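Local coordinates for SA0254 protein (Staphylococcus aureus subsp. aureus, PDB 2OOI) that is of unknown function but carries a UTRA domain, which in GntR-family transcription regulators binds small-molecule effectors, so it may sense a ligand, at residues F101-T112 / G124-Y135. Residues are numbered along the deposited sequence; the frame is centred on the assembly and turned at random.
Sequences FSDIFFNVDKLT and GEPCLRYHQTFY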
# COMPACT_ATOMS: atom_id res chain seq x y z
N PHE B 101 -17.58 2.23 4.34
CA PHE B 101 -16.36 1.49 4.01
C PHE B 101 -15.78 1.94 2.67
O PHE B 101 -16.39 2.73 1.97
CB PHE B 101 -16.64 -0.01 3.96
CG PHE B 101 -17.70 -0.42 2.96
CD1 PHE B 101 -17.35 -0.86 1.69
CD2 PHE B 101 -19.05 -0.40 3.31
CE1 PHE B 101 -18.34 -1.26 0.77
CE2 PHE B 101 -20.04 -0.79 2.39
CZ PHE B 101 -19.68 -1.22 1.13
N SER B 102 -14.61 1.40 2.31
CA SER B 102 -14.02 1.71 1.01
C SER B 102 -13.16 0.60 0.45
O SER B 102 -12.70 -0.28 1.19
CB SER B 102 -13.21 3.00 1.11
OG SER B 102 -12.14 2.86 2.01
N ASP B 103 -12.99 0.63 -0.88
CA ASP B 103 -12.13 -0.28 -1.62
C ASP B 103 -10.93 0.49 -2.10
O ASP B 103 -11.08 1.51 -2.77
CB ASP B 103 -12.86 -0.84 -2.85
CG ASP B 103 -13.95 -1.78 -2.48
OD1 ASP B 103 -13.72 -2.62 -1.59
OD2 ASP B 103 -15.06 -1.64 -3.06
N ILE B 104 -9.75 -0.01 -1.81
CA ILE B 104 -8.52 0.67 -2.17
C ILE B 104 -7.72 -0.19 -3.15
O ILE B 104 -7.56 -1.38 -2.94
CB ILE B 104 -7.69 0.90 -0.94
CG1 ILE B 104 -8.34 1.98 -0.07
CG2 ILE B 104 -6.28 1.29 -1.34
CD1 ILE B 104 -7.88 1.94 1.39
N PHE B 105 -7.23 0.43 -4.20
CA PHE B 105 -6.40 -0.26 -5.17
C PHE B 105 -5.12 0.54 -5.34
O PHE B 105 -5.20 1.75 -5.49
CB PHE B 105 -7.12 -0.38 -6.51
CG PHE B 105 -8.45 -1.09 -6.42
CD1 PHE B 105 -8.54 -2.46 -6.66
CD2 PHE B 105 -9.59 -0.40 -6.06
CE1 PHE B 105 -9.78 -3.13 -6.55
CE2 PHE B 105 -10.81 -1.06 -5.96
CZ PHE B 105 -10.90 -2.43 -6.20
N PHE B 106 -3.95 -0.08 -5.29
CA PHE B 106 -2.76 0.69 -5.65
C PHE B 106 -1.68 -0.06 -6.42
O PHE B 106 -1.49 -1.26 -6.25
CB PHE B 106 -2.20 1.41 -4.44
CG PHE B 106 -1.66 0.52 -3.35
CD1 PHE B 106 -0.34 0.04 -3.40
CD2 PHE B 106 -2.43 0.23 -2.22
CE1 PHE B 106 0.18 -0.75 -2.39
CE2 PHE B 106 -1.93 -0.57 -1.20
CZ PHE B 106 -0.60 -1.05 -1.28
N ASN B 107 -1.01 0.65 -7.30
CA ASN B 107 0.17 0.10 -7.96
C ASN B 107 1.21 1.16 -8.19
O ASN B 107 0.96 2.33 -8.01
CB ASN B 107 -0.22 -0.58 -9.25
CG ASN B 107 -0.87 0.35 -10.21
OD1 ASN B 107 -0.29 1.40 -10.60
ND2 ASN B 107 -2.07 0.00 -10.61
N VAL B 108 2.41 0.75 -8.57
CA VAL B 108 3.52 1.68 -8.74
C VAL B 108 3.65 1.87 -10.23
O VAL B 108 3.43 0.93 -10.98
CB VAL B 108 4.83 1.11 -8.11
CG1 VAL B 108 6.06 1.93 -8.50
CG2 VAL B 108 4.65 1.04 -6.63
N ASP B 109 3.98 3.09 -10.66
CA ASP B 109 4.06 3.43 -12.09
C ASP B 109 5.06 4.59 -12.28
O ASP B 109 5.65 5.08 -11.30
CB ASP B 109 2.67 3.84 -12.61
CG ASP B 109 2.53 3.74 -14.15
OD1 ASP B 109 3.49 3.41 -14.89
OD2 ASP B 109 1.40 4.00 -14.66
N LYS B 110 5.25 4.99 -13.54
CA LYS B 110 6.02 6.15 -13.90
C LYS B 110 5.11 7.35 -13.99
O LYS B 110 3.94 7.20 -14.21
CB LYS B 110 6.65 5.93 -15.26
CG LYS B 110 7.64 4.85 -15.28
CD LYS B 110 8.50 4.88 -16.53
CE LYS B 110 9.23 3.54 -16.70
NZ LYS B 110 10.32 3.60 -17.72
N LEU B 111 5.66 8.54 -13.83
CA LEU B 111 4.90 9.77 -13.87
C LEU B 111 4.73 10.30 -15.31
O LEU B 111 5.60 10.17 -16.17
CB LEU B 111 5.61 10.86 -13.07
CG LEU B 111 5.50 10.91 -11.55
CD1 LEU B 111 6.57 11.87 -11.11
CD2 LEU B 111 4.11 11.34 -11.08
N THR B 112 3.60 10.94 -15.54
CA THR B 112 3.41 11.63 -16.78
C THR B 112 4.12 12.96 -16.61
O THR B 112 4.40 13.38 -15.48
CB THR B 112 1.94 11.86 -17.08
OG1 THR B 112 1.44 12.88 -16.20
CG2 THR B 112 1.12 10.54 -16.94
N GLY B 124 8.56 10.51 -15.87
CA GLY B 124 9.05 9.13 -15.82
C GLY B 124 9.55 8.67 -14.47
O GLY B 124 9.74 7.48 -14.25
N GLU B 125 9.79 9.59 -13.55
CA GLU B 125 10.17 9.20 -12.20
C GLU B 125 9.01 8.51 -11.50
O GLU B 125 7.85 8.78 -11.81
CB GLU B 125 10.64 10.41 -11.40
CG GLU B 125 12.06 10.81 -11.71
CD GLU B 125 12.56 11.85 -10.78
OE1 GLU B 125 11.89 12.90 -10.63
OE2 GLU B 125 13.64 11.60 -10.19
N PRO B 126 9.31 7.65 -10.52
CA PRO B 126 8.29 6.80 -9.94
C PRO B 126 7.17 7.54 -9.19
O PRO B 126 7.36 8.66 -8.70
CB PRO B 126 9.08 5.93 -8.95
CG PRO B 126 10.52 6.08 -9.32
CD PRO B 126 10.62 7.45 -9.91
N CYS B 127 6.01 6.89 -9.10
CA CYS B 127 4.90 7.37 -8.25
C CYS B 127 4.11 6.18 -7.72
O CYS B 127 4.38 5.04 -8.12
CB CYS B 127 3.97 8.28 -9.06
SG CYS B 127 3.34 7.50 -10.59
N LEU B 128 3.16 6.44 -6.83
CA LEU B 128 2.11 5.49 -6.46
C LEU B 128 0.82 6.01 -7.04
O LEU B 128 0.45 7.16 -6.79
CB LEU B 128 1.96 5.39 -4.93
CG LEU B 128 1.17 4.18 -4.39
CD1 LEU B 128 1.91 2.90 -4.69
CD2 LEU B 128 0.90 4.27 -2.89
N ARG B 129 0.15 5.18 -7.83
CA ARG B 129 -1.21 5.47 -8.32
C ARG B 129 -2.16 4.69 -7.42
O ARG B 129 -2.09 3.46 -7.35
CB ARG B 129 -1.42 5.09 -9.79
CG ARG B 129 -0.19 5.15 -10.65
CD ARG B 129 -0.45 5.30 -12.14
NE ARG B 129 -0.66 6.72 -12.37
CZ ARG B 129 0.11 7.55 -13.07
NH1 ARG B 129 1.18 7.19 -13.76
NH2 ARG B 129 -0.23 8.81 -13.08
N TYR B 130 -3.01 5.41 -6.72
CA TYR B 130 -3.84 4.89 -5.65
C TYR B 130 -5.28 5.26 -5.98
O TYR B 130 -5.55 6.37 -6.43
CB TYR B 130 -3.36 5.58 -4.39
CG TYR B 130 -4.07 5.34 -3.08
CD1 TYR B 130 -3.48 4.55 -2.08
CD2 TYR B 130 -5.26 6.00 -2.79
CE1 TYR B 130 -4.10 4.39 -0.84
CE2 TYR B 130 -5.88 5.86 -1.54
CZ TYR B 130 -5.30 5.06 -0.58
OH TYR B 130 -5.92 4.93 0.65
N HIS B 131 -6.20 4.31 -5.86
CA HIS B 131 -7.62 4.56 -6.19
C HIS B 131 -8.44 4.17 -5.00
O HIS B 131 -8.21 3.14 -4.41
CB HIS B 131 -8.11 3.77 -7.40
CG HIS B 131 -9.53 4.10 -7.78
ND1 HIS B 131 -9.83 5.05 -8.74
CD2 HIS B 131 -10.71 3.70 -7.26
CE1 HIS B 131 -11.15 5.17 -8.82
NE2 HIS B 131 -11.70 4.37 -7.93
N GLN B 132 -9.42 5.00 -4.65
CA GLN B 132 -10.27 4.65 -3.53
C GLN B 132 -11.74 4.89 -3.88
O GLN B 132 -12.07 5.94 -4.41
CB GLN B 132 -9.84 5.44 -2.29
CG GLN B 132 -10.47 4.93 -1.00
CD GLN B 132 -9.77 5.40 0.28
OE1 GLN B 132 -10.24 5.10 1.39
NE2 GLN B 132 -8.66 6.12 0.14
N THR B 133 -12.61 3.92 -3.59
CA THR B 133 -14.04 4.12 -3.78
C THR B 133 -14.71 4.06 -2.43
O THR B 133 -14.54 3.08 -1.72
CB THR B 133 -14.64 3.07 -4.66
OG1 THR B 133 -14.04 3.15 -5.95
CG2 THR B 133 -16.18 3.27 -4.78
N PHE B 134 -15.44 5.11 -2.07
CA PHE B 134 -16.07 5.21 -0.77
C PHE B 134 -17.57 4.91 -0.86
O PHE B 134 -18.25 5.36 -1.79
CB PHE B 134 -15.91 6.62 -0.19
CG PHE B 134 -14.48 7.01 0.13
CD1 PHE B 134 -14.00 6.92 1.44
CD2 PHE B 134 -13.63 7.52 -0.87
CE1 PHE B 134 -12.67 7.31 1.75
CE2 PHE B 134 -12.31 7.91 -0.57
CZ PHE B 134 -11.83 7.81 0.74
N TYR B 135 -18.09 4.18 0.11
CA TYR B 135 -19.49 3.88 0.16
C TYR B 135 -20.07 4.40 1.44
O TYR B 135 -19.41 4.43 2.48
CB TYR B 135 -19.74 2.38 0.10
CG TYR B 135 -19.15 1.69 -1.10
CD1 TYR B 135 -19.97 1.16 -2.10
CD2 TYR B 135 -17.79 1.54 -1.22
CE1 TYR B 135 -19.42 0.52 -3.20
CE2 TYR B 135 -17.24 0.90 -2.30
CZ TYR B 135 -18.05 0.40 -3.28
OH TYR B 135 -17.47 -0.23 -4.34
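Phe-101 and Tyr-135 begin a long antiparallel ladder that runs to Lys-110 and Pro-126; the axes of strands 101-110 and 126-135 approach to 4.6 Å, their directions at 169°. Tyr-135 N bonds to Phe-101 O, while the return bond from Phe-101 N to Tyr-135 O is weak. Paired backbone bonds join Asp-103 to Thr-133, Phe-105 to His-131, Asn-107 to Arg-129 and Asp-109 to Cys-127; beyond them Leu-111 N bonds to Glu-125 O and Gly-124 N to Leu-111 O. Among the aromatics, the Phe-101 ring makes an offset stack on Tyr-135, centroids 4.6 Å apart and planes at 12°. Tyr-135 CB sits over one face of the Phe-101 ring. On the face of Ser-102, Ile-104, Phe-106 and Val-108, Ile-104 CG2 makes an off-centre CH-pi contact with the Tyr-130 ring, 4.2 Å from its centroid. Leu-128 CD1 touches both Phe-106 CD1 and Val-108 CG2. Polar side chains add a bond from Ser-102 OG to Gln-132 OE1, 3.0 Å; the extended Gln-132 chain, CG anti to the backbone N (chi1 -167°), runs alongside Ile-104 to reach it. On the other face Arg-129 bends at chi3, its methylenes passing over Asp-109 CB. Its NH1 makes a salt bridge to Asp-109 OD2, 3.3 Å, whose hydrogen bond is weak, and comes within 2.8 Å of Lys-110 O; NH2 pairs with Glu-115. His-131 is held by Asp-146 and Glu-40. Ser-102 and Ile-104 to Asn-107 pair in an antiparallel ladder with a strand of the second subunit, so the contact links inner strand 126-136 to the dimer interface; one face is mainly apolar apart from the Ser-102/Gln-132 bond, the other mixes charged and polar groups with aromatic rings.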